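PDB 5TXE: lasso peptide isopeptidase AtxE2 from Asticcacaulis excentricus, which specifically hydrolyses the isopeptide bond of the lasso peptides astexin-2 and astexin-3, recognising mainly their threaded loop and converting them to linear peptides. Local coordinates for residues 528-533 / 548-553; 603-608 / 629-634. The protein carries 1 engineered substitution. One frame throughout, in Å; residues are numbered along the deposited sequence.

Contact 1 (528-533 / 548-553); sequences DGATTV and TSSCCT
Thr548, the last residue of a strand, carries much of this buried contact with the start of helix 528-539. Its CB lies 4.5 Å from Val533 CG1, a loose apolar approach. Beyond CB the side chain splits: CG2, between the backbone N and the carbonyl carbon, turns to the neighbouring strand, where it packs on Ile604, while OG1 stands anti to the backbone N (chi1 -178°). OG1 rests 3.4 Å from the methyl CB of Ala530, and it donates to Ser550 O at 2.9 Å. The donor lies in the carbonyl plane on a lone pair (C=O...OG1 angle 139°), so the bond ties the loop back to the end of the strand. His534 NE2 bonds to the same Ser550 O, which thus has two partners. Replacing Thr548 with an alanine would remove OG1 and CG2, and would probably loosen the loop and thin the packing on both Ala530 and Ile604. Ser550 OG meets the same methyl, 3.7 Å from Ala530 CB. Farther along, the side chains of Thr531 and Thr553 cross at about a right angle, with Thr531 CG2 4.0 Å from Thr553 OG1, itself hydrogen-bonded to His534 ND1. Between these points Cys551 and Cys552, linked by a cis peptide, also share a vicinal disulfide. The helix begins directly after position 527, the nucleophile replaced by an engineered alanine, which places this contact behind the nucleophile elbow of an alpha/beta-hydrolase fold.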
loop_
_atom_site.group_PDB
_atom_site.type_symbol
_atom_site.label_atom_id
_atom_site.label_comp_id
_atom_site.label_asym_id
_atom_site.label_seq_id
_atom_site.Cartn_x
_atom_site.Cartn_y
_atom_site.Cartn_z
ATOM N N ASP A 528 -4.661 -8.720 -4.201
ATOM C CA ASP A 528 -5.047 -9.970 -3.587
ATOM C C ASP A 528 -6.562 -10.041 -3.480
ATOM O O ASP A 528 -7.131 -11.073 -3.620
ATOM C CB ASP A 528 -4.337 -10.200 -2.250
ATOM C CG ASP A 528 -4.451 -11.670 -1.791
ATOM O OD1 ASP A 528 -3.969 -12.537 -2.546
ATOM O OD2 ASP A 528 -5.096 -11.949 -0.743
ATOM N N GLY A 529 -7.214 -8.899 -3.367
ATOM C CA GLY A 529 -8.646 -8.835 -3.372
ATOM C C GLY A 529 -9.252 -9.170 -4.697
ATOM O O GLY A 529 -10.391 -9.633 -4.724
ATOM N N ALA A 530 -8.515 -8.935 -5.800
ATOM C CA ALA A 530 -9.023 -9.336 -7.086
ATOM C C ALA A 530 -9.120 -10.845 -7.156
ATOM O O ALA A 530 -10.072 -11.377 -7.713
ATOM C CB ALA A 530 -8.143 -8.843 -8.204
ATOM N N THR A 531 -8.097 -11.516 -6.651
ATOM C CA THR A 531 -8.083 -12.989 -6.641
ATOM C C THR A 531 -9.323 -13.490 -5.869
ATOM O O THR A 531 -9.992 -14.461 -6.247
ATOM C CB THR A 531 -6.796 -13.472 -5.983
ATOM O OG1 THR A 531 -5.663 -12.822 -6.586
ATOM C CG2 THR A 531 -6.604 -14.961 -6.086
ATOM N N THR A 532 -9.638 -12.805 -4.782
ATOM C CA THR A 532 -10.770 -13.188 -3.960
ATOM C C THR A 532 -12.036 -12.970 -4.738
ATOM O O THR A 532 -12.940 -13.734 -4.642
ATOM C CB THR A 532 -10.763 -12.399 -2.619
ATOM O OG1 THR A 532 -9.708 -12.888 -1.801
ATOM C CG2 THR A 532 -12.058 -12.504 -1.881
ATOM N N VAL A 533 -12.109 -11.914 -5.513
ATOM C CA VAL A 533 -13.282 -11.727 -6.326
ATOM C C VAL A 533 -13.472 -12.852 -7.299
ATOM O O VAL A 533 -14.590 -13.310 -7.493
ATOM C CB VAL A 533 -13.218 -10.469 -7.149
ATOM C CG1 VAL A 533 -14.404 -10.382 -8.090
ATOM C CG2 VAL A 533 -13.211 -9.254 -6.221
ATOM N N THR A 548 -13.687 -5.480 -10.247
ATOM C CA THR A 548 -12.283 -5.830 -10.010
ATOM C C THR A 548 -11.383 -4.899 -10.830
ATOM O O THR A 548 -11.802 -4.405 -11.867
ATOM C CB THR A 548 -12.028 -7.308 -10.324
ATOM O OG1 THR A 548 -10.693 -7.612 -10.038
ATOM C CG2 THR A 548 -12.195 -7.653 -11.801
ATOM N N SER A 549 -10.174 -4.656 -10.392
ATOM C CA SER A 549 -9.238 -3.819 -11.138
ATOM C C SER A 549 -8.395 -4.633 -12.122
ATOM O O SER A 549 -7.748 -4.071 -12.989
ATOM C CB SER A 549 -8.290 -3.157 -10.195
ATOM O OG SER A 549 -7.413 -4.145 -9.674
ATOM N N SER A 550 -8.406 -5.935 -11.987
ATOM C CA SER A 550 -7.675 -6.784 -12.885
ATOM C C SER A 550 -8.331 -8.160 -13.053
ATOM O O SER A 550 -9.182 -8.574 -12.272
ATOM C CB SER A 550 -6.252 -6.993 -12.390
ATOM O OG SER A 550 -6.255 -7.665 -11.134
ATOM N N CYS A 551 -7.915 -8.839 -14.110
ATOM C CA CYS A 551 -8.309 -10.179 -14.416
ATOM C C CYS A 551 -7.150 -10.736 -15.303
ATOM O O CYS A 551 -6.467 -9.961 -15.996
ATOM C CB CYS A 551 -9.668 -10.148 -15.116
ATOM S SG CYS A 551 -10.592 -11.702 -15.006
ATOM N N CYS A 552 -6.826 -12.024 -15.225
ATOM C CA CYS A 552 -7.604 -13.049 -14.476
ATOM C C CYS A 552 -6.701 -13.910 -13.644
ATOM O O CYS A 552 -5.460 -13.861 -13.749
ATOM C CB CYS A 552 -8.340 -13.941 -15.478
ATOM S SG CYS A 552 -9.634 -13.026 -16.362
ATOM N N THR A 553 -7.303 -14.718 -12.795
ATOM C CA THR A 553 -6.518 -15.694 -12.055
ATOM C C THR A 553 -6.557 -17.009 -12.803
ATOM O O THR A 553 -7.463 -17.859 -12.547
ATOM C CB THR A 553 -7.055 -15.829 -10.619
ATOM O OG1 THR A 553 -7.174 -14.526 -10.030
ATOM C CG2 THR A 553 -6.137 -16.714 -9.836
#

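Contact 2 (603-608 / 629-634); sequences LIQSAD and ELIIYP
Five backbone hydrogen bonds join 603-608 to 629-634 in parallel register, at the edge of the central sheet of the alpha/beta-hydrolase fold, where a beta-alpha-beta connection through helix 615-623 links the two strands. The axes diverge by 19°, and the bonds use alternate residues: Ile604 N gives to Glu629 O at 2.8 Å, Ile631 N returns to Ile604 O at 2.7 Å, and Ser606 N donates to Ile631 O at 2.9 Å. Tyr633 N to Ser606 O continues the pattern, and Asp608 N to Tyr633 O carries it one residue past the last bridged pair, Ala607 with Tyr633. As short as the shortest of these is the side-chain bond from Tyr633 OH to Gln605 OE1, 2.7 Å. Its donor stands 30° out of the amide's carbonyl plane; OE1 meets the ring at its edge, in plane, and the amide and ring planes are 41° apart. Arg652 NH1 also bonds to OE1 and NE2 donates to Val649 O, so helix 643-662 fixes both ends of this amide. On the same face Leu603 CD1 lies 3.9 Å from Ile631 CG1, the two side chains crossing obliquely, while Glu629 runs alongside Leu603 CD1, its OE1 4.0 Å from that methyl and salt-bridged to Arg677. The other face holds Ile604, Ser606, Leu630 and Ile632. There one methyl serves two neighbours, as Leu630 CD1 sits 3.8 Å from Ile604 CG2 and 4.0 Å from Ser606 CB.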
loop_
_atom_site.group_PDB
_atom_site.type_symbol
_atom_site.label_atom_id
_atom_site.label_comp_id
_atom_site.label_asym_id
_atom_site.label_seq_id
_atom_site.Cartn_x
_atom_site.Cartn_y
_atom_site.Cartn_z
ATOM N N LEU A 603 -17.716 -5.848 -13.549
ATOM C CA LEU A 603 -17.033 -4.751 -14.151
ATOM C C LEU A 603 -15.551 -4.836 -13.880
ATOM O O LEU A 603 -15.163 -4.936 -12.718
ATOM C CB LEU A 603 -17.567 -3.455 -13.623
ATOM C CG LEU A 603 -16.848 -2.201 -14.103
ATOM C CD1 LEU A 603 -17.083 -1.955 -15.554
ATOM C CD2 LEU A 603 -17.406 -1.013 -13.350
ATOM N N ILE A 604 -14.722 -4.772 -14.935
ATOM C CA ILE A 604 -13.256 -4.765 -14.771
ATOM C C ILE A 604 -12.705 -3.396 -15.200
ATOM O O ILE A 604 -12.891 -2.970 -16.353
ATOM C CB ILE A 604 -12.591 -5.871 -15.624
ATOM C CG1 ILE A 604 -13.233 -7.245 -15.338
ATOM C CG2 ILE A 604 -11.116 -5.981 -15.381
ATOM C CD1 ILE A 604 -13.045 -8.248 -16.466
ATOM N N GLN A 605 -12.002 -2.729 -14.304
ATOM C CA GLN A 605 -11.499 -1.397 -14.585
ATOM C C GLN A 605 -10.012 -1.523 -14.572
ATOM O O GLN A 605 -9.364 -1.371 -13.516
ATOM C CB GLN A 605 -12.007 -0.415 -13.552
ATOM C CG GLN A 605 -13.512 -0.209 -13.650
ATOM C CD GLN A 605 -13.978 1.167 -13.238
ATOM O OE1 GLN A 605 -13.839 2.140 -14.022
ATOM N NE2 GLN A 605 -14.611 1.271 -12.063
ATOM N N SER A 606 -9.448 -1.870 -15.729
ATOM C CA SER A 606 -8.052 -2.282 -15.797
ATOM C C SER A 606 -7.109 -1.210 -16.323
ATOM O O SER A 606 -7.456 -0.452 -17.210
ATOM C CB SER A 606 -7.960 -3.516 -16.721
ATOM O OG SER A 606 -6.664 -4.057 -16.769
ATOM N N ALA A 607 -5.898 -1.198 -15.804
ATOM C CA ALA A 607 -4.780 -0.517 -16.449
ATOM C C ALA A 607 -4.465 -1.188 -17.768
ATOM O O ALA A 607 -4.638 -2.409 -17.876
ATOM C CB ALA A 607 -3.564 -0.580 -15.559
ATOM N N ASP A 608 -4.068 -0.409 -18.778
ATOM C CA ASP A 608 -3.591 -0.982 -19.999
ATOM C C ASP A 608 -2.470 -1.961 -19.738
ATOM O O ASP A 608 -2.330 -2.973 -20.418
ATOM C CB ASP A 608 -3.190 0.055 -21.067
ATOM C CG ASP A 608 -2.151 1.075 -20.594
ATOM O OD1 ASP A 608 -1.681 1.098 -19.405
ATOM O OD2 ASP A 608 -1.802 1.909 -21.466
ATOM N N GLU A 629 -18.157 -6.292 -18.359
ATOM C CA GLU A 629 -17.691 -5.098 -19.081
ATOM C C GLU A 629 -16.275 -4.840 -18.614
ATOM O O GLU A 629 -15.939 -5.019 -17.428
ATOM C CB GLU A 629 -18.578 -3.901 -18.786
ATOM C CG GLU A 629 -18.110 -2.635 -19.459
ATOM C CD GLU A 629 -19.149 -1.545 -19.517
ATOM O OE1 GLU A 629 -19.006 -0.531 -18.797
ATOM O OE2 GLU A 629 -20.112 -1.671 -20.302
ATOM N N LEU A 630 -15.444 -4.434 -19.571
ATOM C CA LEU A 630 -14.028 -4.154 -19.339
ATOM C C LEU A 630 -13.726 -2.734 -19.787
ATOM O O LEU A 630 -14.093 -2.305 -20.904
ATOM C CB LEU A 630 -13.171 -5.152 -20.143
ATOM C CG LEU A 630 -11.672 -4.891 -20.335
ATOM C CD1 LEU A 630 -10.948 -4.920 -18.996
ATOM C CD2 LEU A 630 -11.019 -5.937 -21.192
ATOM N N ILE A 631 -13.064 -2.006 -18.915
ATOM C CA ILE A 631 -12.701 -0.650 -19.165
ATOM C C ILE A 631 -11.213 -0.626 -19.166
ATOM O O ILE A 631 -10.601 -1.242 -18.330
ATOM C CB ILE A 631 -13.155 0.299 -18.061
ATOM C CG1 ILE A 631 -14.652 0.160 -17.779
ATOM C CG2 ILE A 631 -12.861 1.756 -18.407
ATOM C CD1 ILE A 631 -15.622 0.565 -18.918
ATOM N N ILE A 632 -10.606 0.116 -20.092
ATOM C CA ILE A 632 -9.159 0.198 -20.146
ATOM C C ILE A 632 -8.694 1.616 -19.914
ATOM O O ILE A 632 -9.203 2.529 -20.556
ATOM C CB ILE A 632 -8.706 -0.289 -21.539
ATOM C CG1 ILE A 632 -9.062 -1.757 -21.650
ATOM C CG2 ILE A 632 -7.181 -0.104 -21.745
ATOM C CD1 ILE A 632 -9.167 -2.157 -23.068
ATOM N N TYR A 633 -7.668 1.809 -19.074
ATOM C CA TYR A 633 -7.084 3.137 -18.847
ATOM C C TYR A 633 -5.664 3.224 -19.369
ATOM O O TYR A 633 -4.811 2.384 -19.013
ATOM C CB TYR A 633 -7.096 3.419 -17.314
ATOM C CG TYR A 633 -8.476 3.580 -16.700
ATOM C CD1 TYR A 633 -9.238 2.493 -16.294
ATOM C CD2 TYR A 633 -9.013 4.799 -16.534
ATOM C CE1 TYR A 633 -10.497 2.646 -15.765
ATOM C CE2 TYR A 633 -10.283 4.966 -16.015
ATOM C CZ TYR A 633 -11.020 3.890 -15.627
ATOM O OH TYR A 633 -12.279 4.141 -15.045
ATOM N N PRO A 634 -5.344 4.270 -20.140
ATOM C CA PRO A 634 -4.015 4.363 -20.726
ATOM C C PRO A 634 -2.921 4.817 -19.785
ATOM O O PRO A 634 -3.156 5.635 -18.870
ATOM C CB PRO A 634 -4.182 5.399 -21.832
ATOM C CG PRO A 634 -5.286 6.290 -21.297
ATOM C CD PRO A 634 -6.214 5.359 -20.568
#

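Overall arrangement
The two contacts meet at Thr548: its N and O probably hydrogen-bond to Leu603 O and Gln605 N, at 2.9 and 3.0 Å, making strand 545-548 the neighbour of strand 602-607. Contact 1 is wholly buried and joins helix to loop by methyl and hydroxyl packing. Contact 2, centred about 13 Å away, joins strand to strand through regular backbone bonds and is partly exposed, since 628-633 is the sheet's outermost strand. Both border the inferred charge relay: Ser550 and Ser606 each have a side chain about 4 Å from that of Glu610, and the nucleophile position, Glu610 and His638 follow three strands of the same sheet, 521-525, 602-607 and 628-633.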